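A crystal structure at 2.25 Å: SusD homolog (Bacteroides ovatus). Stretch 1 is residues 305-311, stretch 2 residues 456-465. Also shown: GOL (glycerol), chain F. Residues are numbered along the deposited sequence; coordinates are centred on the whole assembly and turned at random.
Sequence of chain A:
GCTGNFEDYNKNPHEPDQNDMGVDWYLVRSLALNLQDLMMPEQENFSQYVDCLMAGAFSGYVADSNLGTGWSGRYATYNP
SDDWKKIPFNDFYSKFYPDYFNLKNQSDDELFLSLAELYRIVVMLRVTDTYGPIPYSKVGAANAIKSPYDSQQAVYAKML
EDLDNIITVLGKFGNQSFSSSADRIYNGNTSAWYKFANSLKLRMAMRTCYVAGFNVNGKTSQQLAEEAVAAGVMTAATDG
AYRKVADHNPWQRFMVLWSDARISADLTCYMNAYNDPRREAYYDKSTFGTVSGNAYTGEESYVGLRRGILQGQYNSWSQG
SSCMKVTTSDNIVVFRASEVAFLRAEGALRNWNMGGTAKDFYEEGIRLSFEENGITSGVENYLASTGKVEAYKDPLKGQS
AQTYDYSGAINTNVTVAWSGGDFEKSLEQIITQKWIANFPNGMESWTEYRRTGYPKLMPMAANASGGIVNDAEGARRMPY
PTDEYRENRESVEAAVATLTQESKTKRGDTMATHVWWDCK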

ATOM      1  N   LEU A 305       4.244   6.784  17.407  1.00 31.38           N
ATOM      2  CA  LEU A 305       3.689   8.113  17.593  1.00 31.68           C
ATOM      3  C   LEU A 305       2.248   8.135  17.022  1.00 35.40           C
ATOM      4  O   LEU A 305       1.936   7.415  16.073  1.00 31.44           O
ATOM      5  CB  LEU A 305       4.619   9.111  16.870  1.00 31.35           C
ATOM      6  CG  LEU A 305       4.311  10.597  16.924  1.00 34.93           C
ATOM      7  CD1 LEU A 305       4.471  11.145  18.336  1.00 35.15           C
ATOM      8  CD2 LEU A 305       5.204  11.339  15.967  1.00 33.66           C
ATOM      9  N   ARG A 306       1.369   8.936  17.628  1.00 34.04           N
ATOM     10  CA  ARG A 306       0.000   9.074  17.176  1.00 34.36           C
ATOM     11  C   ARG A 306      -0.025   9.691  15.761  1.00 37.48           C
ATOM     12  O   ARG A 306       0.702  10.663  15.495  1.00 37.06           O
ATOM     13  CB  ARG A 306      -0.790   9.952  18.171  1.00 34.24           C
ATOM     14  CG  ARG A 306      -2.288  10.078  17.882  1.00 37.00           C
ATOM     15  CD  ARG A 306      -3.059   8.806  18.225  1.00 37.71           C
ATOM     16  NE  ARG A 306      -4.461   8.921  17.826  1.00 35.65           N
ATOM     17  CZ  ARG A 306      -5.425   9.379  18.613  1.00 47.27           C
ATOM     18  NH1 ARG A 306      -5.158   9.739  19.864  1.00 41.41           N
ATOM     19  NH2 ARG A 306      -6.659   9.493  18.155  1.00 35.29           N
ATOM     20  N   ARG A 307      -0.816   9.091  14.854  1.00 32.87           N
ATOM     21  CA  ARG A 307      -0.982   9.624  13.495  1.00 31.72           C
ATOM     22  C   ARG A 307      -1.971  10.780  13.539  1.00 35.98           C
ATOM     23  O   ARG A 307      -2.895  10.756  14.361  1.00 36.17           O
ATOM     24  CB  ARG A 307      -1.476   8.547  12.519  1.00 27.09           C
ATOM     25  CG  ARG A 307      -0.528   7.378  12.285  1.00 25.40           C
ATOM     26  CD  ARG A 307      -1.185   6.317  11.402  1.00 33.66           C
ATOM     27  NE  ARG A 307      -2.342   5.741  12.097  1.00 29.88           N
ATOM     28  CZ  ARG A 307      -3.605   5.923  11.744  1.00 40.66           C
ATOM     29  NH1 ARG A 307      -3.900   6.544  10.608  1.00 28.91           N
ATOM     30  NH2 ARG A 307      -4.581   5.444  12.498  1.00 27.47           N
ATOM     31  N   GLY A 308      -1.795  11.757  12.652  1.00 31.48           N
ATOM     32  CA  GLY A 308      -2.707  12.884  12.563  1.00 32.23           C
ATOM     33  C   GLY A 308      -2.526  13.981  13.591  1.00 37.32           C
ATOM     34  O   GLY A 308      -3.473  14.723  13.856  1.00 38.05           O
ATOM     35  N   ILE A 309      -1.326  14.111  14.170  1.00 34.50           N
ATOM     36  CA  ILE A 309      -1.031  15.230  15.086  1.00 35.64           C
ATOM     37  C   ILE A 309      -0.915  16.485  14.200  1.00 40.21           C
ATOM     38  O   ILE A 309      -0.247  16.436  13.168  1.00 39.17           O
ATOM     39  CB  ILE A 309       0.235  14.987  15.955  1.00 37.33           C
ATOM     40  CG1 ILE A 309       0.054  13.772  16.904  1.00 36.66           C
ATOM     41  CG2 ILE A 309       0.625  16.268  16.720  1.00 35.90           C
ATOM     42  CD1 ILE A 309       1.378  13.248  17.544  1.00 31.03           C
ATOM     43  N   LEU A 310      -1.623  17.558  14.542  1.00 39.65           N
ATOM     44  CA  LEU A 310      -1.606  18.772  13.732  1.00 40.88           C
ATOM     45  C   LEU A 310      -0.223  19.369  13.736  1.00 46.91           C
ATOM     46  O   LEU A 310       0.443  19.385  14.777  1.00 47.96           O
ATOM     47  CB  LEU A 310      -2.637  19.811  14.245  1.00 42.18           C
ATOM     48  CG  LEU A 310      -3.064  20.933  13.270  1.00 47.18           C
ATOM     49  CD1 LEU A 310      -4.107  20.434  12.240  1.00 46.20           C
ATOM     50  CD2 LEU A 310      -3.675  22.115  14.031  1.00 47.90           C
ATOM     51  N   GLN A 311       0.214  19.847  12.562  1.00 44.10           N
ATOM     52  CA  GLN A 311       1.484  20.548  12.406  1.00 45.00           C
ATOM     53  C   GLN A 311       1.498  21.716  13.385  1.00 49.66           C
ATOM     54  O   GLN A 311       0.522  22.471  13.449  1.00 51.44           O
ATOM     55  CB  GLN A 311       1.655  21.024  10.952  1.00 46.32           C
ATOM     56  CG  GLN A 311       3.098  21.313  10.567  1.00 55.11           C
ATOM     57  CD  GLN A 311       3.969  20.093  10.374  1.00 52.97           C
ATOM     58  OE1 GLN A 311       3.505  18.954  10.279  1.00 45.19           O
ATOM     59  NE2 GLN A 311       5.279  20.312  10.345  1.00 38.78           N
ATOM     60  N   LYS A 456      -8.773  -2.381  12.584  1.00 31.03           N
ATOM     61  CA  LYS A 456      -9.350  -1.198  13.237  1.00 33.08           C
ATOM     62  C   LYS A 456      -8.185  -0.245  13.574  1.00 37.33           C
ATOM     63  O   LYS A 456      -7.152  -0.694  14.062  1.00 37.05           O
ATOM     64  CB  LYS A 456     -10.168  -1.570  14.499  1.00 34.82           C
ATOM     65  CG  LYS A 456     -11.316  -2.549  14.265  1.00 34.22           C
ATOM     66  CD  LYS A 456     -12.333  -2.120  13.196  1.00 47.65           C
ATOM     67  CE  LYS A 456     -13.165  -0.894  13.531  1.00 65.40           C
ATOM     68  NZ  LYS A 456     -14.103  -1.135  14.661  1.00 86.78           N
ATOM     69  N   LEU A 457      -8.299   1.015  13.190  1.00 33.50           N
ATOM     70  CA  LEU A 457      -7.277   2.025  13.437  1.00 33.24           C
ATOM     71  C   LEU A 457      -7.828   3.135  14.323  1.00 38.43           C
ATOM     72  O   LEU A 457      -9.050   3.320  14.420  1.00 38.66           O
ATOM     73  CB  LEU A 457      -6.784   2.647  12.100  1.00 32.81           C
ATOM     74  CG  LEU A 457      -6.087   1.737  11.075  1.00 33.51           C
ATOM     75  CD1 LEU A 457      -5.896   2.482   9.767  1.00 31.43           C
ATOM     76  CD2 LEU A 457      -4.761   1.207  11.628  1.00 31.75           C
HETATM   77  N   MSE A 458      -6.930   3.874  14.981  1.00 33.28           N
HETATM   78  CA  MSE A 458      -7.348   5.030  15.759  1.00 32.46           C
HETATM   79  C   MSE A 458      -7.701   6.162  14.797  1.00 37.89           C
HETATM   80  O   MSE A 458      -7.085   6.257  13.730  1.00 37.26           O
HETATM   81  CB  MSE A 458      -6.236   5.464  16.722  1.00 33.24           C
HETATM   82  CG  MSE A 458      -6.285   4.708  18.023  1.00 38.77           C
HETATM   83 SE   MSE A 458      -4.833   5.143  19.240  0.75 45.44          SE
HETATM   84  CE  MSE A 458      -3.376   4.227  18.347  1.00 39.19           C
ATOM     85  N   PRO A 459      -8.673   7.038  15.098  1.00 35.21           N
ATOM     86  CA  PRO A 459      -8.881   8.174  14.199  1.00 34.97           C
ATOM     87  C   PRO A 459      -7.692   9.146  14.302  1.00 38.28           C
ATOM     88  O   PRO A 459      -6.935   9.113  15.294  1.00 38.14           O
ATOM     89  CB  PRO A 459     -10.175   8.786  14.723  1.00 38.12           C
ATOM     90  CG  PRO A 459     -10.162   8.480  16.183  1.00 43.02           C
ATOM     91  CD  PRO A 459      -9.537   7.126  16.301  1.00 37.57           C
HETATM   92  N   MSE A 460      -7.522  10.006  13.297  1.00 33.29           N
HETATM   93  CA  MSE A 460      -6.486  11.045  13.307  1.00 32.87           C
HETATM   94  C   MSE A 460      -6.656  11.942  14.520  1.00 39.52           C
HETATM   95  O   MSE A 460      -7.782  12.282  14.845  1.00 42.74           O
HETATM   96  CB  MSE A 460      -6.516  11.869  12.002  1.00 33.87           C
HETATM   97  CG  MSE A 460      -6.238  11.022  10.776  1.00 36.81           C
HETATM   98 SE   MSE A 460      -4.534  10.098  10.803  0.75 39.77          SE
HETATM   99  CE  MSE A 460      -4.558   9.489   8.902  1.00 33.34           C
ATOM    100  N   ALA A 461      -5.547  12.286  15.224  1.00 37.57           N
ATOM    101  CA  ALA A 461      -5.582  13.127  16.428  1.00 38.75           C
ATOM    102  C   ALA A 461      -6.275  14.489  16.159  1.00 45.04           C
ATOM    103  O   ALA A 461      -7.046  14.971  16.987  1.00 45.43           O
ATOM    104  CB  ALA A 461      -4.177  13.357  16.948  1.00 38.84           C
ATOM    105  N   ALA A 462      -6.008  15.069  14.981  1.00 41.73           N
ATOM    106  CA  ALA A 462      -6.565  16.316  14.496  1.00 42.61           C
ATOM    107  C   ALA A 462      -7.131  16.122  13.085  1.00 47.08           C
ATOM    108  O   ALA A 462      -6.407  15.782  12.153  1.00 45.93           O
ATOM    109  CB  ALA A 462      -5.506  17.405  14.497  1.00 43.76           C
ATOM    110  N   ASN A 463      -8.433  16.315  12.946  1.00 45.11           N
ATOM    111  CA  ASN A 463      -9.116  16.261  11.669  1.00 43.56           C
ATOM    112  C   ASN A 463      -9.276  17.712  11.200  1.00 46.76           C
ATOM    113  O   ASN A 463     -10.111  18.432  11.734  1.00 47.54           O
ATOM    114  CB  ASN A 463     -10.460  15.524  11.820  1.00 40.99           C
ATOM    115  CG  ASN A 463     -11.258  15.369  10.559  1.00 48.01           C
ATOM    116  OD1 ASN A 463     -11.140  16.146   9.610  1.00 41.44           O
ATOM    117  ND2 ASN A 463     -12.157  14.400  10.558  1.00 39.40           N
ATOM    118  N   ALA A 464      -8.410  18.160  10.270  1.00 42.57           N
ATOM    119  CA  ALA A 464      -8.458  19.526   9.738  1.00 43.27           C
ATOM    120  C   ALA A 464      -9.145  19.561   8.338  1.00 44.41           C
ATOM    121  O   ALA A 464      -8.858  20.437   7.517  1.00 44.97           O
ATOM    122  CB  ALA A 464      -7.053  20.119   9.675  1.00 44.05           C
ATOM    123  N   SER A 465     -10.083  18.632   8.092  1.00 39.22           N
ATOM    124  CA  SER A 465     -10.843  18.575   6.826  1.00 38.42           C
ATOM    125  C   SER A 465     -12.011  19.562   6.787  1.00 44.13           C
ATOM    126  O   SER A 465     -12.616  19.712   5.722  1.00 43.85           O
ATOM    127  CB  SER A 465     -11.399  17.183   6.591  1.00 38.25           C
ATOM    128  OG  SER A 465     -12.389  16.876   7.556  1.00 39.57           O
TER
HETATM  129  C1  GOL F 604     -10.326   5.976  11.519  1.00 58.29           C
HETATM  130  O1  GOL F 604     -10.369   5.180  12.713  1.00 57.79           O
HETATM  131  C2  GOL F 604      -9.127   5.692  10.643  1.00 56.32           C
HETATM  132  O2  GOL F 604      -9.554   5.497   9.292  1.00 53.45           O
HETATM  133  C3  GOL F 604      -8.115   6.816  10.681  1.00 54.63           C
HETATM  134  O3  GOL F 604      -6.902   6.410  10.051  1.00 51.79           O
HETATM  135  O   HOH W   1      -4.104   8.403  14.938  1.00 37.85           O

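Neither stretch forms a regular helix or strand, so the contact is best assigned pair by pair. Leu 305 takes no part; the first residue to reach across is Arg 306. Its CA-to-CB bond runs sideways, but the end of the side chain comes nearer, and NH2 of Arg 306 donates to O of Pro 459 at 2.9 Å with an N-H...O angle of 165°, close to linear. The acceptor lies at the edge of the guanidinium, where the N-H bonds point. The faces are covered differently: CA of Ala 461 lies over one and SE of Met 458, a selenomethionine, over the opposite one. Water 1 extends this network, accepting from NE of Arg 306 (3.0 Å) and donating to O of Arg 307 (2.7 Å) and to O of Pro 459 (2.9 Å).

Arg 307 contributes both backbone and side chain. Its O accepts from N of Ala 461 at 3.2 Å and 167°. Its NH2 lies 2.9 Å from O of Met 458, but the 121° angle makes that hydrogen bond weak despite the short distance. NH1 of Arg 307 donates to O3 of the glycerol at 3.1 Å and 163°.

Gly 308 marks the closest CA-CA approach, its CA 4.3 Å from CA of Met 460. An ideal CB here would sit 2.5 Å from CB of Met 460 and 2.9 Å from N of Ala 461, both clashes; the positive phi of 79° independently favours glycine. O of Gly 308 accepts from N of Ala 462 at 2.8 Å and 138°.

Beyond it the contact becomes apolar. The CA-to-CB bond of Ile 309 points away, yet CG1 of Ile 309 still lies 4.3 Å from CB of Ala 461. Leu 310 packs more closely, its CB 3.8 Å from CB of Ala 462 and its CD1 3.9 Å from CB of Ala 464. Gln 311 makes no contact.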